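Local atomic coordinates of beta-galactosidase (Bacillus circulans subsp. alkalophilus, PDB entry 3TTY), a protein that hydrolyses terminal beta-D-galactosyl residues from beta-galactosides as a glycoside hydrolase, binding galactose in a pocket of its TIM barrel. Residues D615-A620 with V632-A637; N43-A48 with T82-A87; S445-L450 with A469-R474. All coordinates share one frame; numbering follows the deposited sequence.

Contact 1: D615-A620 with V632-A637; sequences DGVEVA and VMNHNA
An antiparallel hairpin in the C-terminal domain pairs strand 617-624 with strand 627-634, and Glu-618 and Met-633 form a hydrogen-bonded pair: Glu-618 N reaches Met-633 O at 2.7 Å and Met-633 N reaches Glu-618 O at 2.8 Å. Two residues on, past the non-hydrogen-bonded pair Val-617/Asn-634, His-635 N donates to Gly-616 O. On the face of Glu-618 and Met-633, the glutamate chain is extended, with CG anti to the backbone N (chi1 171°). Glu-618 OE1 lies in the plane of the His-635 ring and accepts from His-635 NE2 at 2.9 Å in a nearly straight bond (167°), carboxylate and ring almost coplanar. Met-633 bends at chi3 and lays CE 3.5 Å from Glu-618 CD. Strand 617-624 is outermost in the five-stranded sheet; this face meets barrel helix 326-336, where Gln-333 also binds OE1; His-337, just beyond, binds OE2. The other face carries Val-617 CG1 against Val-632 CG1 at 3.7 Å. At the open end Asn-634 OD1 accepts from Asn-636 N, an Asx turn, and from Asn-636 ND2 at 2.7 Å. Asn-636 ND2 also donates to Asp-615 O at 2.9 Å, in the carbonyl plane, and Gly-616 turns the backbone with positive phi (88°).

Contact 2: N43-A48 with T82-A87; sequences NVFSWA and TGAHPA
Trp-47 is the main bump of this contact, and its indole enters a hollow lined by Thr-82, Ala-84, His-85 and Pro-86. Pro-86 lies over one face: its CD is 3.7 Å from the centroid of the five-membered ring and only 14° off the ring normal, a CH-pi contact, while the neighbouring CG of Pro-86 comes as close as 3.7 Å to Trp-47 CD1. Thr-82 CG2 lies over the opposite face, at the six-membered ring. Between them the benzo side fits closely to the backbone, with Trp-47 CE3 3.6 Å from Thr-82 CA and near His-85 CA. CG of Trp-47 stands anti to the backbone N (chi1 -166°); chi2 then turns the ring plane. Beside the indole, Ala-48 CB meets Pro-86 CB at 3.8 Å, a small methyl set against the pyrrolidine.

Both segments lie in the connections that follow barrel strands 39-42 and 75-79, each running into a short helix, at the C-terminal ends of the barrel strands, where Phe-45 forms part of the galactose pocket. Ala-84 CB sits at the edge of the Phe-45 ring, 3.8 Å from Phe-45 CD1, and Gly-83 C lies near the same rim. No direct hydrogen bond joins the segments; two waters bridge their backbones instead. One donates to Val-44 O and accepts from Gly-83 N, the other donates to Ala-84 O at 2.8 Å and accepts from Trp-47 N. The polar ends have partners outside the pair: Trp-47 NE1 binds Gln-51, Thr-82 OG1 binds Glu-236 and His-85 ND1 binds Ser-114. Helix 119-135 also packs on the indole, and Trp-187 of a second subunit meets the Phe-45 ring with planes at about 45°.

Contact 3: S445-L450 with A469-R474; sequences SVEEDL and AERVER
A type I beta turn from Ser-445 to Glu-448, in the loop after strand 441-444 of the trimerisation domain, presents the carbonyl of Val-446 to Arg-471 of helix 468-477. Arg-471 NH2 donates to Val-446 O at 2.8 Å, with 146° at the hydrogen. The nitrogen stands above the carbonyl plane, 38° out of it, and the oxygen is in turn tilted 22° from the guanidinium plane. A water donates to Val-446 O at 2.7 Å and to Glu-448 O at 2.8 Å; its link to Arg-471 NE is doubtful, because the distance is implausibly short. The Arg-471 chain leaves the helix with CG anti to the backbone N and bends at chi3, which turns NE out of the line of the aliphatic part. Glu-447 CA lies over one face of the Arg-471 guanidinium, 3.7 Å from Arg-471 NH2. Inside the loop, Ser-445 OG accepts from Glu-447 N at 2.9 Å, an ST turn. Leu-450 CD2 approaches Arg-471 CG at 4.2 Å, the two side chains crossing at about a right angle. The loop connects strand 441-444 to strand 455-458, which strand 399-402 separates in the mixed sheet, and lies beside helix 468-477, whose Phe-468 meets Val-446 and whose Phe-475 meets Leu-450.

In the fold
From the N terminus, contact 2 comes first: it brings the loop after barrel strand 39-42 to the loop after strand 75-79, closing a loop that contains helix 60-71. Contact 3 follows in the trimerisation domain, where residues 445-450 meet helix 468-477 after the chain has run through strand 455-458. Contact 1 comes last, its short loop being the hairpin of the C-terminal domain. The three loops follow one another in series, neither nesting nor crossing. Contacts 2 and 3 lie on opposite sides of the chain's centre, their own centres 42 Å apart, and contacts 1 and 3 come no nearer than about 18 Å between nearest atoms. Each joins parts of one domain, although contact 1 also faces the barrel domain.

Contact 1: D615-A620 with V632-A637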
loop_
_atom_site.group_PDB
_atom_site.type_symbol
_atom_site.label_atom_id
_atom_site.label_comp_id
_atom_site.label_asym_id
_atom_site.label_seq_id
_atom_site.Cartn_x
_atom_site.Cartn_y
_atom_site.Cartn_z
ATOM N N ASP A 615 -12.938 29.065 23.517
ATOM C CA ASP A 615 -12.252 28.057 22.724
ATOM C C ASP A 615 -12.207 28.482 21.265
ATOM O O ASP A 615 -13.217 28.896 20.699
ATOM C CB ASP A 615 -12.942 26.692 22.846
ATOM C CG ASP A 615 -12.840 26.102 24.246
ATOM O OD1 ASP A 615 -12.103 26.675 25.084
ATOM O OD2 ASP A 615 -13.492 25.062 24.504
ATOM N N GLY A 616 -11.028 28.384 20.662
ATOM C CA GLY A 616 -10.875 28.679 19.252
ATOM C C GLY A 616 -10.594 30.138 18.974
ATOM O O GLY A 616 -10.527 30.549 17.825
ATOM N N VAL A 617 -10.445 30.929 20.028
ATOM C CA VAL A 617 -10.070 32.319 19.856
ATOM C C VAL A 617 -8.610 32.451 20.249
ATOM O O VAL A 617 -8.264 32.518 21.428
ATOM C CB VAL A 617 -10.942 33.274 20.697
ATOM C CG1 VAL A 617 -10.409 34.711 20.604
ATOM C CG2 VAL A 617 -12.395 33.191 20.247
ATOM N N GLU A 618 -7.751 32.476 19.245
ATOM C CA GLU A 618 -6.325 32.476 19.481
ATOM C C GLU A 618 -5.812 33.872 19.798
ATOM O O GLU A 618 -6.168 34.851 19.135
ATOM C CB GLU A 618 -5.607 31.909 18.262
ATOM C CG GLU A 618 -4.101 32.053 18.305
ATOM C CD GLU A 618 -3.462 31.600 17.015
ATOM O OE1 GLU A 618 -4.207 31.195 16.096
ATOM O OE2 GLU A 618 -2.222 31.666 16.915
ATOM N N VAL A 619 -4.977 33.967 20.825
ATOM C CA VAL A 619 -4.314 35.224 21.104
ATOM C C VAL A 619 -2.793 35.068 21.117
ATOM O O VAL A 619 -2.259 34.172 21.766
ATOM C CB VAL A 619 -4.788 35.825 22.433
ATOM C CG1 VAL A 619 -4.175 37.202 22.626
ATOM C CG2 VAL A 619 -6.308 35.896 22.467
ATOM N N ALA A 620 -2.102 35.948 20.402
ATOM C CA ALA A 620 -0.650 35.921 20.374
ATOM C C ALA A 620 -0.119 37.342 20.376
ATOM O O ALA A 620 -0.813 38.271 19.969
ATOM C CB ALA A 620 -0.153 35.158 19.155
ATOM N N VAL A 632 -5.766 38.968 18.033
ATOM C CA VAL A 632 -6.895 38.152 18.447
ATOM C C VAL A 632 -7.563 37.578 17.220
ATOM O O VAL A 632 -7.937 38.309 16.305
ATOM C CB VAL A 632 -7.927 38.949 19.238
ATOM C CG1 VAL A 632 -9.007 38.017 19.770
ATOM C CG2 VAL A 632 -7.251 39.700 20.366
ATOM N N MET A 633 -7.708 36.258 17.204
ATOM C CA MET A 633 -8.117 35.564 15.998
ATOM C C MET A 633 -9.162 34.529 16.321
ATOM O O MET A 633 -8.904 33.558 17.027
ATOM C CB MET A 633 -6.895 34.972 15.307
ATOM C CG MET A 633 -5.904 36.085 14.934
ATOM S SD MET A 633 -4.217 35.576 14.626
ATOM C CE MET A 633 -3.701 35.005 16.251
ATOM N N ASN A 634 -10.363 34.760 15.810
ATOM C CA ASN A 634 -11.482 33.883 16.085
ATOM C C ASN A 634 -11.642 32.855 14.992
ATOM O O ASN A 634 -12.151 33.171 13.929
ATOM C CB ASN A 634 -12.771 34.695 16.210
ATOM C CG ASN A 634 -13.966 33.832 16.528
ATOM O OD1 ASN A 634 -13.824 32.639 16.827
ATOM N ND2 ASN A 634 -15.159 34.424 16.474
ATOM N N HIS A 635 -11.219 31.625 15.257
ATOM C CA HIS A 635 -11.339 30.545 14.283
ATOM C C HIS A 635 -12.752 29.956 14.181
ATOM O O HIS A 635 -13.052 29.210 13.244
ATOM C CB HIS A 635 -10.323 29.439 14.595
ATOM C CG HIS A 635 -8.896 29.904 14.560
ATOM N ND1 HIS A 635 -8.200 30.075 13.385
ATOM C CD2 HIS A 635 -8.038 30.229 15.556
ATOM C CE1 HIS A 635 -6.975 30.490 13.656
ATOM N NE2 HIS A 635 -6.850 30.592 14.967
ATOM N N ASN A 636 -13.613 30.289 15.142
ATOM C CA ASN A 636 -14.990 29.782 15.146
ATOM C C ASN A 636 -15.844 30.375 14.029
ATOM O O ASN A 636 -15.617 31.505 13.596
ATOM C CB ASN A 636 -15.668 30.050 16.491
ATOM C CG ASN A 636 -14.889 29.500 17.653
ATOM O OD1 ASN A 636 -15.007 28.322 17.990
ATOM N ND2 ASN A 636 -14.091 30.350 18.286
ATOM N N ALA A 637 -16.832 29.610 13.572
ATOM C CA ALA A 637 -17.755 30.086 12.538
ATOM C C ALA A 637 -18.846 30.972 13.145
ATOM O O ALA A 637 -19.791 31.371 12.460
ATOM C CB ALA A 637 -18.378 28.906 11.788
#

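Contact 2: N43-A48 with T82-A87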
loop_
_atom_site.group_PDB
_atom_site.type_symbol
_atom_site.label_atom_id
_atom_site.label_comp_id
_atom_site.label_asym_id
_atom_site.label_seq_id
_atom_site.Cartn_x
_atom_site.Cartn_y
_atom_site.Cartn_z
ATOM N N ASN A 43 10.385 35.086 -12.092
ATOM C CA ASN A 43 11.487 34.273 -12.610
ATOM C C ASN A 43 11.828 33.026 -11.788
ATOM O O ASN A 43 12.993 32.600 -11.757
ATOM C CB ASN A 43 12.744 35.123 -12.755
ATOM C CG ASN A 43 13.790 34.473 -13.644
ATOM O OD1 ASN A 43 13.492 34.029 -14.767
ATOM N ND2 ASN A 43 15.022 34.401 -13.143
ATOM N N VAL A 44 10.838 32.440 -11.114
ATOM C CA VAL A 44 11.108 31.244 -10.305
ATOM C C VAL A 44 11.378 30.033 -11.196
ATOM O O VAL A 44 12.209 29.185 -10.869
ATOM C CB VAL A 44 9.963 30.908 -9.339
ATOM C CG1 VAL A 44 10.317 29.688 -8.494
ATOM C CG2 VAL A 44 9.645 32.084 -8.451
ATOM N N PHE A 45 10.701 29.964 -12.338
ATOM C CA PHE A 45 10.732 28.748 -13.143
ATOM C C PHE A 45 10.971 29.001 -14.617
ATOM O O PHE A 45 10.189 28.562 -15.462
ATOM C CB PHE A 45 9.440 27.940 -12.949
ATOM C CG PHE A 45 9.350 27.245 -11.603
ATOM C CD1 PHE A 45 10.270 26.270 -11.244
ATOM C CD2 PHE A 45 8.337 27.551 -10.713
ATOM C CE1 PHE A 45 10.185 25.611 -10.016
ATOM C CE2 PHE A 45 8.247 26.905 -9.477
ATOM C CZ PHE A 45 9.177 25.931 -9.130
ATOM N N SER A 46 12.067 29.684 -14.936
ATOM C CA SER A 46 12.303 30.070 -16.315
ATOM C C SER A 46 13.747 29.839 -16.734
ATOM O O SER A 46 14.274 30.538 -17.605
ATOM C CB SER A 46 11.907 31.533 -16.532
ATOM O OG SER A 46 10.548 31.623 -16.906
ATOM N N TRP A 47 14.382 28.853 -16.115
ATOM C CA TRP A 47 15.753 28.559 -16.441
ATOM C C TRP A 47 15.861 28.304 -17.949
ATOM O O TRP A 47 16.679 28.916 -18.625
ATOM C CB TRP A 47 16.253 27.376 -15.617
ATOM C CG TRP A 47 17.730 27.202 -15.646
ATOM C CD1 TRP A 47 18.606 27.701 -16.575
ATOM C CD2 TRP A 47 18.520 26.484 -14.693
ATOM N NE1 TRP A 47 19.895 27.317 -16.259
ATOM C CE2 TRP A 47 19.865 26.572 -15.109
ATOM C CE3 TRP A 47 18.217 25.755 -13.542
ATOM C CZ2 TRP A 47 20.905 25.984 -14.389
ATOM C CZ3 TRP A 47 19.247 25.164 -12.838
ATOM C CH2 TRP A 47 20.573 25.284 -13.264
ATOM N N ALA A 48 15.006 27.442 -18.482
ATOM C CA ALA A 48 15.074 27.109 -19.901
ATOM C C ALA A 48 14.720 28.290 -20.813
ATOM O O ALA A 48 15.262 28.414 -21.908
ATOM C CB ALA A 48 14.208 25.889 -20.227
ATOM N N THR A 82 16.670 28.514 -10.401
ATOM C CA THR A 82 17.394 27.248 -10.318
ATOM C C THR A 82 16.606 26.061 -9.745
ATOM O O THR A 82 17.153 24.972 -9.598
ATOM C CB THR A 82 18.716 27.417 -9.538
ATOM O OG1 THR A 82 18.431 27.870 -8.210
ATOM C CG2 THR A 82 19.636 28.426 -10.249
ATOM N N GLY A 83 15.330 26.257 -9.431
ATOM C CA GLY A 83 14.526 25.193 -8.843
ATOM C C GLY A 83 14.086 24.111 -9.826
ATOM O O GLY A 83 13.573 23.077 -9.425
ATOM N N ALA A 84 14.263 24.353 -11.120
ATOM C CA ALA A 84 13.958 23.342 -12.125
ATOM C C ALA A 84 14.881 23.552 -13.312
ATOM O O ALA A 84 14.858 24.620 -13.928
ATOM C CB ALA A 84 12.496 23.426 -12.569
ATOM N N HIS A 85 15.697 22.540 -13.618
ATOM C CA HIS A 85 16.676 22.650 -14.686
ATOM C C HIS A 85 16.027 22.443 -16.057
ATOM O O HIS A 85 14.915 21.961 -16.139
ATOM C CB HIS A 85 17.846 21.677 -14.449
ATOM C CG HIS A 85 17.440 20.240 -14.331
ATOM N ND1 HIS A 85 17.581 19.518 -13.167
ATOM C CD2 HIS A 85 16.907 19.385 -15.241
ATOM C CE1 HIS A 85 17.148 18.284 -13.359
ATOM N NE2 HIS A 85 16.733 18.178 -14.609
ATOM N N PRO A 86 16.708 22.856 -17.133
ATOM C CA PRO A 86 16.174 22.698 -18.494
ATOM C C PRO A 86 16.202 21.259 -19.014
ATOM O O PRO A 86 17.098 20.485 -18.681
ATOM C CB PRO A 86 17.102 23.573 -19.341
ATOM C CG PRO A 86 17.649 24.583 -18.387
ATOM C CD PRO A 86 17.834 23.807 -17.092
ATOM N N ALA A 87 15.228 20.911 -19.846
ATOM C CA ALA A 87 15.186 19.585 -20.453
ATOM C C ALA A 87 16.477 19.260 -21.209
ATOM O O ALA A 87 16.922 18.111 -21.199
ATOM C CB ALA A 87 13.974 19.450 -21.371
HETATM O O HOH W 1 14.022 29.051 -8.917
HETATM O O HOH W 2 13.613 27.091 -13.728
#

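Contact 3: S445-L450 with A469-R474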
loop_
_atom_site.group_PDB
_atom_site.type_symbol
_atom_site.label_atom_id
_atom_site.label_comp_id
_atom_site.label_asym_id
_atom_site.label_seq_id
_atom_site.Cartn_x
_atom_site.Cartn_y
_atom_site.Cartn_z
ATOM N N SER A 445 15.398 26.014 19.088
ATOM C CA SER A 445 16.357 24.932 18.911
ATOM C C SER A 445 16.864 24.446 20.279
ATOM O O SER A 445 16.717 25.135 21.304
ATOM C CB SER A 445 17.531 25.382 18.048
ATOM O OG SER A 445 18.545 25.983 18.842
ATOM N N VAL A 446 17.449 23.255 20.294
ATOM C CA VAL A 446 18.058 22.742 21.499
ATOM C C VAL A 446 19.262 23.589 21.905
ATOM O O VAL A 446 19.774 23.425 23.011
ATOM C CB VAL A 446 18.499 21.265 21.340
ATOM C CG1 VAL A 446 17.297 20.370 21.173
ATOM C CG2 VAL A 446 19.481 21.107 20.172
ATOM N N GLU A 447 19.703 24.486 21.016
ATOM C CA GLU A 447 20.889 25.317 21.241
ATOM C C GLU A 447 20.590 26.755 21.645
ATOM O O GLU A 447 21.510 27.532 21.888
ATOM C CB GLU A 447 21.752 25.365 19.986
ATOM C CG GLU A 447 22.408 24.061 19.658
ATOM C CD GLU A 447 22.804 23.959 18.204
ATOM O OE1 GLU A 447 22.654 22.846 17.627
ATOM O OE2 GLU A 447 23.263 24.990 17.644
ATOM N N GLU A 448 19.319 27.123 21.680
ATOM C CA GLU A 448 18.936 28.500 21.970
ATOM C C GLU A 448 19.398 28.935 23.371
ATOM O O GLU A 448 19.421 28.136 24.303
ATOM C CB GLU A 448 17.414 28.654 21.848
ATOM C CG GLU A 448 16.924 30.084 21.983
ATOM C CD GLU A 448 17.544 30.997 20.947
ATOM O OE1 GLU A 448 17.356 30.739 19.742
ATOM O OE2 GLU A 448 18.238 31.964 21.335
ATOM N N ASP A 449 19.771 30.203 23.501
ATOM C CA ASP A 449 20.065 30.797 24.797
ATOM C C ASP A 449 18.820 30.684 25.684
ATOM O O ASP A 449 17.779 31.245 25.372
ATOM C CB ASP A 449 20.474 32.263 24.614
ATOM C CG ASP A 449 20.401 33.063 25.909
ATOM O OD1 ASP A 449 20.635 32.489 26.997
ATOM O OD2 ASP A 449 20.099 34.276 25.831
ATOM N N LEU A 450 18.926 29.940 26.776
ATOM C CA LEU A 450 17.762 29.605 27.584
ATOM C C LEU A 450 17.453 30.682 28.620
ATOM O O LEU A 450 16.426 30.628 29.295
ATOM C CB LEU A 450 17.995 28.264 28.283
ATOM C CG LEU A 450 17.388 26.987 27.698
ATOM C CD1 LEU A 450 17.104 27.119 26.211
ATOM C CD2 LEU A 450 18.261 25.755 27.991
ATOM N N ALA A 469 22.871 18.909 28.061
ATOM C CA ALA A 469 22.605 18.640 29.480
ATOM C C ALA A 469 23.165 19.734 30.396
ATOM O O ALA A 469 22.505 20.154 31.339
ATOM C CB ALA A 469 23.145 17.281 29.895
ATOM N N GLU A 470 24.380 20.187 30.105
ATOM C CA GLU A 470 25.023 21.225 30.894
ATOM C C GLU A 470 24.192 22.494 30.815
ATOM O O GLU A 470 23.951 23.179 31.825
ATOM C CB GLU A 470 26.429 21.489 30.359
ATOM C CG GLU A 470 27.368 22.180 31.333
ATOM C CD GLU A 470 28.814 22.203 30.824
ATOM O OE1 GLU A 470 29.165 21.332 29.990
ATOM O OE2 GLU A 470 29.592 23.094 31.247
ATOM N N ARG A 471 23.743 22.788 29.599
ATOM C CA ARG A 471 22.951 23.978 29.350
ATOM C C ARG A 471 21.646 23.947 30.150
ATOM O O ARG A 471 21.287 24.942 30.763
ATOM C CB ARG A 471 22.709 24.152 27.849
ATOM C CG ARG A 471 22.393 25.582 27.399
ATOM C CD ARG A 471 22.773 25.816 25.919
ATOM N NE ARG A 471 22.287 24.733 25.071
ATOM C CZ ARG A 471 23.063 23.956 24.315
ATOM N NH1 ARG A 471 24.378 24.158 24.269
ATOM N NH2 ARG A 471 22.519 22.977 23.596
ATOM N N VAL A 472 20.944 22.817 30.186
ATOM C CA VAL A 472 19.704 22.806 30.950
ATOM C C VAL A 472 19.919 22.704 32.454
ATOM O O VAL A 472 19.146 23.274 33.213
ATOM C CB VAL A 472 18.653 21.784 30.467
ATOM C CG1 VAL A 472 19.117 21.081 29.213
ATOM C CG2 VAL A 472 18.278 20.813 31.587
ATOM N N GLU A 473 20.971 22.017 32.889
ATOM C CA GLU A 473 21.331 22.060 34.300
ATOM C C GLU A 473 21.570 23.503 34.737
ATOM O O GLU A 473 21.063 23.948 35.766
ATOM C CB GLU A 473 22.564 21.207 34.577
ATOM C CG GLU A 473 22.269 19.723 34.717
ATOM C CD GLU A 473 23.506 18.862 34.505
ATOM O OE1 GLU A 473 24.586 19.424 34.213
ATOM O OE2 GLU A 473 23.398 17.621 34.625
ATOM N N ARG A 474 22.322 24.252 33.943
ATOM C CA ARG A 474 22.562 25.653 34.279
ATOM C C ARG A 474 21.273 26.500 34.272
ATOM O O ARG A 474 21.053 27.312 35.173
ATOM C CB ARG A 474 23.615 26.256 33.360
ATOM C CG ARG A 474 24.136 27.589 33.825
ATOM C CD ARG A 474 25.476 27.879 33.183
ATOM N NE ARG A 474 26.411 26.779 33.411
ATOM C CZ ARG A 474 26.805 25.922 32.473
ATOM N NH1 ARG A 474 26.349 26.043 31.225
ATOM N NH2 ARG A 474 27.664 24.951 32.783
HETATM O O HOH W 3 19.840 25.413 24.889
#